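Local coordinates for DNA topoisomerase 2-associated protein PAT1 (Saccharomyces cerevisiae, PDB 5LMG) that activates mRNA decapping and represses translation, its C-terminal domain binding directly to the decapping enzyme Dcp2 and the exonuclease Xrn1, at residues K48-I51 with L52-I55; V169-L172 with S173-N177; S176-I179 with E180-L184. The protein carries 2 engineered substitutions. All coordinates share one frame; numbering follows the deposited sequence.

Contact 1 of 3, residues K48-I51 with L52-I55; sequences KKFI and LELI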
ATOM      1  N   LYS A  48     -13.953 -12.213  21.047  1.00 73.93           N
ATOM      2  CA  LYS A  48     -14.436 -10.839  20.865  1.00 72.70           C
ATOM      3  C   LYS A  48     -14.511 -10.030  22.162  1.00 76.39           C
ATOM      4  O   LYS A  48     -14.047  -8.890  22.179  1.00 75.95           O
ATOM      5  CB  LYS A  48     -15.786 -10.822  20.125  1.00 74.63           C
ATOM      6  CG  LYS A  48     -16.190  -9.444  19.609  1.00 84.18           C
ATOM      7  CD  LYS A  48     -17.527  -9.477  18.899  1.00 92.32           C
ATOM      8  CE  LYS A  48     -17.891  -8.122  18.353  1.00 99.76           C
ATOM      9  NZ  LYS A  48     -19.138  -8.177  17.550  1.00108.00           N
ATOM     10  N   LYS A  49     -15.093 -10.609  23.235  1.00 72.28           N
ATOM     11  CA  LYS A  49     -15.238  -9.932  24.529  1.00 71.64           C
ATOM     12  C   LYS A  49     -13.893  -9.661  25.216  1.00 72.97           C
ATOM     13  O   LYS A  49     -13.756  -8.645  25.903  1.00 72.19           O
ATOM     14  CB  LYS A  49     -16.212 -10.681  25.454  1.00 74.77           C
ATOM     15  CG  LYS A  49     -17.671 -10.452  25.082  1.00 90.46           C
ATOM     16  CD  LYS A  49     -18.632 -11.230  25.964  1.00102.86           C
ATOM     17  CE  LYS A  49     -20.039 -11.170  25.421  1.00115.44           C
ATOM     18  NZ  LYS A  49     -21.003 -11.892  26.293  1.00125.66           N
ATOM     19  N   PHE A  50     -12.902 -10.546  25.002  1.00 67.45           N
ATOM     20  CA  PHE A  50     -11.560 -10.403  25.567  1.00 66.19           C
ATOM     21  C   PHE A  50     -10.784  -9.269  24.867  1.00 65.98           C
ATOM     22  O   PHE A  50     -10.158  -8.457  25.547  1.00 65.34           O
ATOM     23  CB  PHE A  50     -10.799 -11.745  25.506  1.00 68.40           C
ATOM     24  CG  PHE A  50      -9.315 -11.666  25.784  1.00 69.82           C
ATOM     25  CD1 PHE A  50      -8.842 -11.389  27.063  1.00 73.04           C
ATOM     26  CD2 PHE A  50      -8.390 -11.877  24.769  1.00 71.02           C
ATOM     27  CE1 PHE A  50      -7.470 -11.309  27.317  1.00 73.74           C
ATOM     28  CE2 PHE A  50      -7.018 -11.796  25.024  1.00 73.82           C
ATOM     29  CZ  PHE A  50      -6.568 -11.514  26.296  1.00 72.29           C
ATOM     30  N   ILE A  51     -10.853  -9.208  23.519  1.00 59.31           N
ATOM     31  CA  ILE A  51     -10.183  -8.184  22.708  1.00 57.12           C
ATOM     32  C   ILE A  51     -10.813  -6.790  22.974  1.00 59.51           C
ATOM     33  O   ILE A  51     -10.072  -5.823  23.202  1.00 56.75           O
ATOM     34  CB  ILE A  51     -10.110  -8.590  21.200  1.00 58.86           C
ATOM     35  CG1 ILE A  51      -9.279  -9.901  20.981  1.00 58.80           C
ATOM     36  CG2 ILE A  51      -9.600  -7.452  20.312  1.00 57.96           C
ATOM     37  CD1 ILE A  51      -7.767  -9.924  21.457  1.00 62.81           C
ATOM     38  N   LEU A  52     -12.166  -6.715  23.026  1.00 56.84           N
ATOM     39  CA  LEU A  52     -12.889  -5.471  23.329  1.00 56.75           C
ATOM     40  C   LEU A  52     -12.541  -4.949  24.721  1.00 60.76           C
ATOM     41  O   LEU A  52     -12.432  -3.734  24.902  1.00 59.79           O
ATOM     42  CB  LEU A  52     -14.409  -5.617  23.141  1.00 57.30           C
ATOM     43  CG  LEU A  52     -14.901  -5.767  21.690  1.00 61.88           C
ATOM     44  CD1 LEU A  52     -16.372  -6.107  21.652  1.00 62.79           C
ATOM     45  CD2 LEU A  52     -14.620  -4.523  20.858  1.00 63.45           C
ATOM     46  N   GLU A  53     -12.285  -5.875  25.680  1.00 57.88           N
ATOM     47  CA  GLU A  53     -11.862  -5.553  27.043  1.00 58.15           C
ATOM     48  C   GLU A  53     -10.436  -4.999  27.015  1.00 60.46           C
ATOM     49  O   GLU A  53     -10.155  -4.024  27.715  1.00 60.65           O
ATOM     50  CB  GLU A  53     -11.948  -6.790  27.956  1.00 60.79           C
ATOM     51  CG  GLU A  53     -11.733  -6.489  29.431  1.00 76.09           C
ATOM     52  CD  GLU A  53     -11.422  -7.686  30.313  1.00106.02           C
ATOM     53  OE1 GLU A  53     -10.456  -8.425  30.008  1.00104.14           O
ATOM     54  OE2 GLU A  53     -12.114  -7.852  31.345  1.00102.00           O
ATOM     55  N   LEU A  54      -9.543  -5.609  26.199  1.00 55.80           N
ATOM     56  CA  LEU A  54      -8.155  -5.159  26.056  1.00 54.59           C
ATOM     57  C   LEU A  54      -8.084  -3.739  25.507  1.00 54.32           C
ATOM     58  O   LEU A  54      -7.282  -2.953  26.002  1.00 53.51           O
ATOM     59  CB  LEU A  54      -7.314  -6.113  25.187  1.00 54.97           C
ATOM     60  CG  LEU A  54      -6.972  -7.501  25.754  1.00 61.56           C
ATOM     61  CD1 LEU A  54      -5.916  -8.179  24.889  1.00 61.89           C
ATOM     62  CD2 LEU A  54      -6.486  -7.435  27.220  1.00 64.52           C
ATOM     63  N   ILE A  55      -8.935  -3.413  24.505  1.00 49.12           N
ATOM     64  CA  ILE A  55      -9.024  -2.087  23.887  1.00 47.70           C
ATOM     65  C   ILE A  55      -9.416  -1.045  24.953  1.00 49.63           C
ATOM     66  O   ILE A  55      -8.755  -0.011  25.041  1.00 47.43           O
ATOM     67  CB  ILE A  55      -9.950  -2.072  22.620  1.00 50.06           C
ATOM     68  CG1 ILE A  55      -9.356  -2.953  21.496  1.00 50.33           C
ATOM     69  CG2 ILE A  55     -10.175  -0.632  22.100  1.00 49.70           C
ATOM     70  CD1 ILE A  55     -10.312  -3.339  20.360  1.00 53.18           C
TER
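Phe50 and Leu54, one helical turn apart, make the chief side-chain contact here. The isobutyl group of Leu54 lies over one face of the phenyl ring: its CG stands 4.2 Å from the centroid of the Phe50 ring, displaced toward the rim, in a CH-pi contact. Over that face the two methyls spread across the outer end of the ring, CD1 of Leu54 coming to 3.7 Å from CZ of Phe50 while CD2 sits nearer CE1. With CG anti to the backbone N (chi1 168°), the Phe50 ring swings toward the following turn, where a branched aliphatic chain can cover its flat surface.

Ile51 makes two further apolar contacts, one four residues on and one three. Beta-branched, it turns its CG2 methyl to CD1 of Ile55, 4.2 Å away, and its own CD1 approaches CD1 of Leu54. On the more exposed flank Lys48 and Leu52 run side by side, the lysine lending its methylene CG to Leu52 CD1 at 3.9 Å, its extended chain taking the ammonium onward.

These are the first two turns of helix 48-70, an amphipathic segment: Ile51, Leu54 and Ile55 are buried against helix 95-99, with Met99 touching both isoleucines and Pro95 touching Leu54, whereas Lys48, Lys49 and Glu53 suit the exposed side by their charge.

Backbone bonds of the i to i+4 kind join the turns. Leu52 N donates to Lys48 O at 3.0 Å and 165°, and Leu54 N and Ile55 N bind Phe50 O and Ile51 O. Glu53 N reaches Lys49 O at a more bent 140°.

Contact 2 of 3, residues V169-L172 with S173-N177; sequences VSFL and SNNSN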
ATOM      1  N   VAL A 169       5.311   5.066   7.883  1.00 44.50           N
ATOM      2  CA  VAL A 169       6.056   6.003   7.031  1.00 45.66           C
ATOM      3  C   VAL A 169       6.898   6.964   7.878  1.00 51.72           C
ATOM      4  O   VAL A 169       8.109   7.001   7.694  1.00 51.21           O
ATOM      5  CB  VAL A 169       5.130   6.757   6.024  1.00 50.12           C
ATOM      6  CG1 VAL A 169       5.872   7.870   5.284  1.00 50.49           C
ATOM      7  CG2 VAL A 169       4.511   5.796   5.023  1.00 49.67           C
ATOM      8  N   SER A 170       6.264   7.703   8.823  1.00 50.14           N
ATOM      9  CA  SER A 170       6.928   8.667   9.713  1.00 50.90           C
ATOM     10  C   SER A 170       8.037   8.031  10.564  1.00 53.88           C
ATOM     11  O   SER A 170       9.143   8.572  10.612  1.00 53.50           O
ATOM     12  CB  SER A 170       5.910   9.401  10.585  1.00 55.96           C
ATOM     13  OG  SER A 170       5.569   8.662  11.749  1.00 71.01           O
ATOM     14  N   PHE A 171       7.752   6.873  11.195  1.00 49.99           N
ATOM     15  CA  PHE A 171       8.723   6.143  12.000  1.00 50.44           C
ATOM     16  C   PHE A 171       9.947   5.655  11.189  1.00 53.26           C
ATOM     17  O   PHE A 171      11.069   5.796  11.669  1.00 52.99           O
ATOM     18  CB  PHE A 171       8.060   4.977  12.766  1.00 52.68           C
ATOM     19  CG  PHE A 171       9.041   4.052  13.458  1.00 55.00           C
ATOM     20  CD1 PHE A 171       9.672   4.435  14.635  1.00 58.62           C
ATOM     21  CD2 PHE A 171       9.342   2.806  12.923  1.00 57.97           C
ATOM     22  CE1 PHE A 171      10.593   3.584  15.264  1.00 60.49           C
ATOM     23  CE2 PHE A 171      10.264   1.958  13.550  1.00 61.62           C
ATOM     24  CZ  PHE A 171      10.881   2.353  14.717  1.00 59.83           C
ATOM     25  N   LEU A 172       9.735   5.071   9.991  1.00 49.12           N
ATOM     26  CA  LEU A 172      10.829   4.561   9.155  1.00 49.66           C
ATOM     27  C   LEU A 172      11.683   5.678   8.540  1.00 55.35           C
ATOM     28  O   LEU A 172      12.886   5.502   8.338  1.00 54.06           O
ATOM     29  CB  LEU A 172      10.314   3.597   8.063  1.00 49.31           C
ATOM     30  CG  LEU A 172       9.732   2.255   8.542  1.00 53.60           C
ATOM     31  CD1 LEU A 172       9.195   1.463   7.388  1.00 53.08           C
ATOM     32  CD2 LEU A 172      10.768   1.422   9.288  1.00 57.81           C
ATOM     33  N   SER A 173      11.052   6.828   8.256  1.00 54.10           N
ATOM     34  CA  SER A 173      11.677   8.010   7.676  1.00 55.09           C
ATOM     35  C   SER A 173      12.630   8.677   8.667  1.00 60.31           C
ATOM     36  O   SER A 173      13.582   9.321   8.235  1.00 59.50           O
ATOM     37  CB  SER A 173      10.603   9.010   7.257  1.00 60.08           C
ATOM     38  OG  SER A 173      11.148  10.242   6.815  1.00 72.95           O
ATOM     39  N   ASN A 174      12.361   8.524   9.982  1.00 58.55           N
ATOM     40  CA  ASN A 174      13.093   9.149  11.078  1.00 59.94           C
ATOM     41  C   ASN A 174      13.945   8.222  11.961  1.00 68.02           C
ATOM     42  O   ASN A 174      15.106   8.539  12.202  1.00 67.96           O
ATOM     43  CB  ASN A 174      12.108   9.922  11.974  1.00 60.10           C
ATOM     44  CG  ASN A 174      11.516  11.151  11.333  1.00 75.50           C
ATOM     45  OD1 ASN A 174      12.215  12.129  11.046  1.00 70.50           O
ATOM     46  ND2 ASN A 174      10.202  11.147  11.141  1.00 61.35           N
ATOM     47  N   ASN A 175      13.355   7.129  12.494  1.00 67.92           N
ATOM     48  CA  ASN A 175      13.991   6.238  13.475  1.00 69.41           C
ATOM     49  C   ASN A 175      14.366   4.814  12.986  1.00 74.41           C
ATOM     50  O   ASN A 175      14.250   3.858  13.763  1.00 75.04           O
ATOM     51  CB  ASN A 175      13.100   6.132  14.728  1.00 73.38           C
ATOM     52  CG  ASN A 175      12.842   7.436  15.443  1.00100.85           C
ATOM     53  OD1 ASN A 175      13.584   7.829  16.349  1.00 96.75           O
ATOM     54  ND2 ASN A 175      11.756   8.109  15.080  1.00 92.33           N
ATOM     55  N   SER A 176      14.869   4.667  11.748  1.00 70.02           N
ATOM     56  CA  SER A 176      15.276   3.334  11.297  1.00 69.83           C
ATOM     57  C   SER A 176      16.554   3.326  10.469  1.00 72.34           C
ATOM     58  O   SER A 176      16.718   4.143   9.556  1.00 73.12           O
ATOM     59  CB  SER A 176      14.147   2.620  10.564  1.00 73.50           C
ATOM     60  OG  SER A 176      13.931   3.173   9.276  1.00 84.17           O
ATOM     61  N   ASN A 177      17.451   2.388  10.800  1.00 66.23           N
ATOM     62  CA  ASN A 177      18.733   2.158  10.128  1.00 64.45           C
ATOM     63  C   ASN A 177      18.617   0.977   9.148  1.00 64.11           C
ATOM     64  O   ASN A 177      17.570   0.320   9.104  1.00 61.92           O
ATOM     65  CB  ASN A 177      19.852   1.928  11.158  1.00 65.50           C
ATOM     66  CG  ASN A 177      19.571   0.872  12.200  1.00 85.94           C
ATOM     67  OD1 ASN A 177      19.380  -0.315  11.908  1.00 72.48           O
ATOM     68  ND2 ASN A 177      19.596   1.281  13.456  1.00 84.31           N
TER
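The Phe171 ring and the Asn175 side-chain amide have nearly parallel planes, 15° apart, although the two side chains cross at about a right angle. They do not stack: it is CB of Asn175 that meets the ring, obliquely, 3.6 Å from Phe171 CE1, while the backbone O of Asn175 lies near CZ. A large apolar ring suits this buried position, where Lys121, Leu122 and Leu125 of helix 118-130 also pack on it.

The carbonyls of the last turn find varied donors. Ser170 O takes ND2 of Asn174 at 2.8 Å, the amide being brought back over the turn by its chi1 of -69°; the backbone N of Asn174 adds only a weak bond to that oxygen. Thus a short polar side chain supplies what the weakening backbone pattern no longer gives fully. Phe171 O receives Asn175 N at 2.8 Å.

At Asn175 the backbone leaves helical geometry, and Ser176 then bonds back through its side chain. Its OG donates to Leu172 O at 2.7 Å, in the carbonyl plane and on a lone pair, and also rests 3.6 Å from CD2 of Leu172. Standing between the backbone N and the carbonyl carbon (chi1 73°), the hydroxyl is turned back to the helix. Replacing Ser176 by an alanine would probably leave Leu172 O without this donor and the chain just past the helix less firmly tied to it.

The arrangement is that of a helix C-terminus, where helix 151-174 ends and a short turn leads into helix 178-191 of this alpha-helical domain.

Contact 3 of 3, residues S176-I179 with E180-L184; sequences SNFI and EIMGL
Met182 folds back over Phe178, one turn earlier in the helix. Its CB lies 3.5 Å from Phe178 O; CG sits over the centre of the Phe178 ring, 3.8 Å from the centroid, in a CH-pi contact. The bend at chi2 (-56°) sets SD obliquely above the ring at 4.5 Å from the Phe178 centroid, a Met-aromatic contact, and a second bend, at chi3, brings CE to 3.8 Å from Phe178 CE1. An unbranched, flexible thioether can follow the ring in this way, and Trp235 of helix 234-246 touches both residues.

Ahead of this pair, Asn177 OD1 accepts Glu180 N at 3.2 Å, with an N-H...O angle of 156°. In return Glu180 OE1 accepts Asn177 N, a weak bond at 3.4 Å but nearly straight. OE1 also has Lys118 as a long, weak ionic partner. Ile181 CD1 lies 3.3 Å from Ser176 OG, whose hydrogen bond goes to Leu172 O.

Asparagine suits the N-cap because its short side chain can turn the amide oxygen back to a first-turn N-H, and glutamate three residues on can reciprocate: together Asn177 and Glu180 form the capping box that begins helix 178-191.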
ATOM      1  N   SER A 176      14.869   4.667  11.748  1.00 70.02           N
ATOM      2  CA  SER A 176      15.276   3.334  11.297  1.00 69.83           C
ATOM      3  C   SER A 176      16.554   3.326  10.469  1.00 72.34           C
ATOM      4  O   SER A 176      16.718   4.143   9.556  1.00 73.12           O
ATOM      5  CB  SER A 176      14.147   2.620  10.564  1.00 73.50           C
ATOM      6  OG  SER A 176      13.931   3.173   9.276  1.00 84.17           O
ATOM      7  N   ASN A 177      17.451   2.388  10.800  1.00 66.23           N
ATOM      8  CA  ASN A 177      18.733   2.158  10.128  1.00 64.45           C
ATOM      9  C   ASN A 177      18.617   0.977   9.148  1.00 64.11           C
ATOM     10  O   ASN A 177      17.570   0.320   9.104  1.00 61.92           O
ATOM     11  CB  ASN A 177      19.852   1.928  11.158  1.00 65.50           C
ATOM     12  CG  ASN A 177      19.571   0.872  12.200  1.00 85.94           C
ATOM     13  OD1 ASN A 177      19.380  -0.315  11.908  1.00 72.48           O
ATOM     14  ND2 ASN A 177      19.596   1.281  13.456  1.00 84.31           N
ATOM     15  N   PHE A 178      19.687   0.719   8.361  1.00 59.07           N
ATOM     16  CA  PHE A 178      19.756  -0.349   7.360  1.00 57.94           C
ATOM     17  C   PHE A 178      19.347  -1.726   7.911  1.00 58.69           C
ATOM     18  O   PHE A 178      18.412  -2.327   7.385  1.00 56.89           O
ATOM     19  CB  PHE A 178      21.153  -0.389   6.705  1.00 60.63           C
ATOM     20  CG  PHE A 178      21.315  -1.385   5.578  1.00 62.66           C
ATOM     21  CD1 PHE A 178      20.809  -1.116   4.310  1.00 65.60           C
ATOM     22  CD2 PHE A 178      22.009  -2.575   5.774  1.00 66.06           C
ATOM     23  CE1 PHE A 178      20.968  -2.033   3.264  1.00 66.72           C
ATOM     24  CE2 PHE A 178      22.172  -3.490   4.727  1.00 69.28           C
ATOM     25  CZ  PHE A 178      21.648  -3.214   3.480  1.00 66.80           C
ATOM     26  N   ILE A 179      20.019  -2.194   8.985  1.00 54.91           N
ATOM     27  CA  ILE A 179      19.761  -3.485   9.641  1.00 54.18           C
ATOM     28  C   ILE A 179      18.264  -3.675   9.973  1.00 54.47           C
ATOM     29  O   ILE A 179      17.706  -4.738   9.688  1.00 52.08           O
ATOM     30  CB  ILE A 179      20.685  -3.674  10.889  1.00 57.88           C
ATOM     31  CG1 ILE A 179      22.174  -3.831  10.467  1.00 58.96           C
ATOM     32  CG2 ILE A 179      20.230  -4.855  11.775  1.00 58.34           C
ATOM     33  CD1 ILE A 179      23.224  -3.461  11.563  1.00 68.42           C
ATOM     34  N   GLU A 180      17.632  -2.641  10.562  1.00 50.34           N
ATOM     35  CA  GLU A 180      16.234  -2.660  10.984  1.00 49.99           C
ATOM     36  C   GLU A 180      15.240  -2.774   9.814  1.00 51.59           C
ATOM     37  O   GLU A 180      14.347  -3.620   9.888  1.00 49.51           O
ATOM     38  CB  GLU A 180      15.923  -1.461  11.896  1.00 51.62           C
ATOM     39  CG  GLU A 180      16.529  -1.602  13.290  1.00 59.55           C
ATOM     40  CD  GLU A 180      16.651  -0.337  14.120  1.00 80.07           C
ATOM     41  OE1 GLU A 180      16.427   0.768  13.572  1.00 64.34           O
ATOM     42  OE2 GLU A 180      17.011  -0.448  15.315  1.00 77.80           O
ATOM     43  N   ILE A 181      15.418  -1.967   8.734  1.00 48.62           N
ATOM     44  CA  ILE A 181      14.581  -2.008   7.516  1.00 48.58           C
ATOM     45  C   ILE A 181      14.726  -3.378   6.831  1.00 50.36           C
ATOM     46  O   ILE A 181      13.710  -3.982   6.473  1.00 48.55           O
ATOM     47  CB  ILE A 181      14.870  -0.829   6.540  1.00 52.32           C
ATOM     48  CG1 ILE A 181      14.549   0.522   7.203  1.00 53.65           C
ATOM     49  CG2 ILE A 181      14.078  -0.979   5.218  1.00 53.01           C
ATOM     50  CD1 ILE A 181      15.502   1.629   6.815  1.00 67.53           C
ATOM     51  N   MET A 182      15.983  -3.883   6.709  1.00 45.98           N
ATOM     52  CA  MET A 182      16.270  -5.201   6.126  1.00 45.66           C
ATOM     53  C   MET A 182      15.552  -6.277   6.940  1.00 48.66           C
ATOM     54  O   MET A 182      14.891  -7.137   6.355  1.00 46.79           O
ATOM     55  CB  MET A 182      17.783  -5.476   6.016  1.00 48.35           C
ATOM     56  CG  MET A 182      18.516  -4.582   5.003  1.00 51.84           C
ATOM     57  SD  MET A 182      17.848  -4.626   3.315  1.00 55.65           S
ATOM     58  CE  MET A 182      17.335  -2.954   3.135  1.00 51.60           C
ATOM     59  N   GLY A 183      15.589  -6.131   8.271  1.00 45.78           N
ATOM     60  CA  GLY A 183      14.893  -7.005   9.210  1.00 46.11           C
ATOM     61  C   GLY A 183      13.395  -7.091   8.937  1.00 49.05           C
ATOM     62  O   GLY A 183      12.841  -8.193   8.898  1.00 48.55           O
ATOM     63  N   LEU A 184      12.737  -5.938   8.687  1.00 46.02           N
ATOM     64  CA  LEU A 184      11.291  -5.878   8.412  1.00 44.95           C
ATOM     65  C   LEU A 184      10.921  -6.522   7.079  1.00 47.66           C
ATOM     66  O   LEU A 184       9.899  -7.199   6.993  1.00 46.53           O
ATOM     67  CB  LEU A 184      10.739  -4.435   8.506  1.00 44.74           C
ATOM     68  CG  LEU A 184      10.844  -3.719   9.868  1.00 48.87           C
ATOM     69  CD1 LEU A 184      10.375  -2.285   9.753  1.00 48.96           C
ATOM     70  CD2 LEU A 184      10.028  -4.430  10.947  1.00 50.97           C
TER

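Contacts 2 and 3 are the two sides of the short connection between helices 151-174 and 178-191. They share Ser176 and Asn177, their centres lie 10 Å apart, and the two helices meet directly where Leu172 CD2 packs at 3.8 Å from Leu184 CD1. One contact finishes helix 151-174 and the other starts helix 178-191, with helices 118-130 and 201-216 packing against both. Contact 1 belongs to a separate region at the start of helix 48-70, its nearest atoms about 21 Å from either of the others. A magnesium ion lies about 11 Å from the Phe171 side chain and about 12 Å from that of Glu180, too far for direct coordination by either.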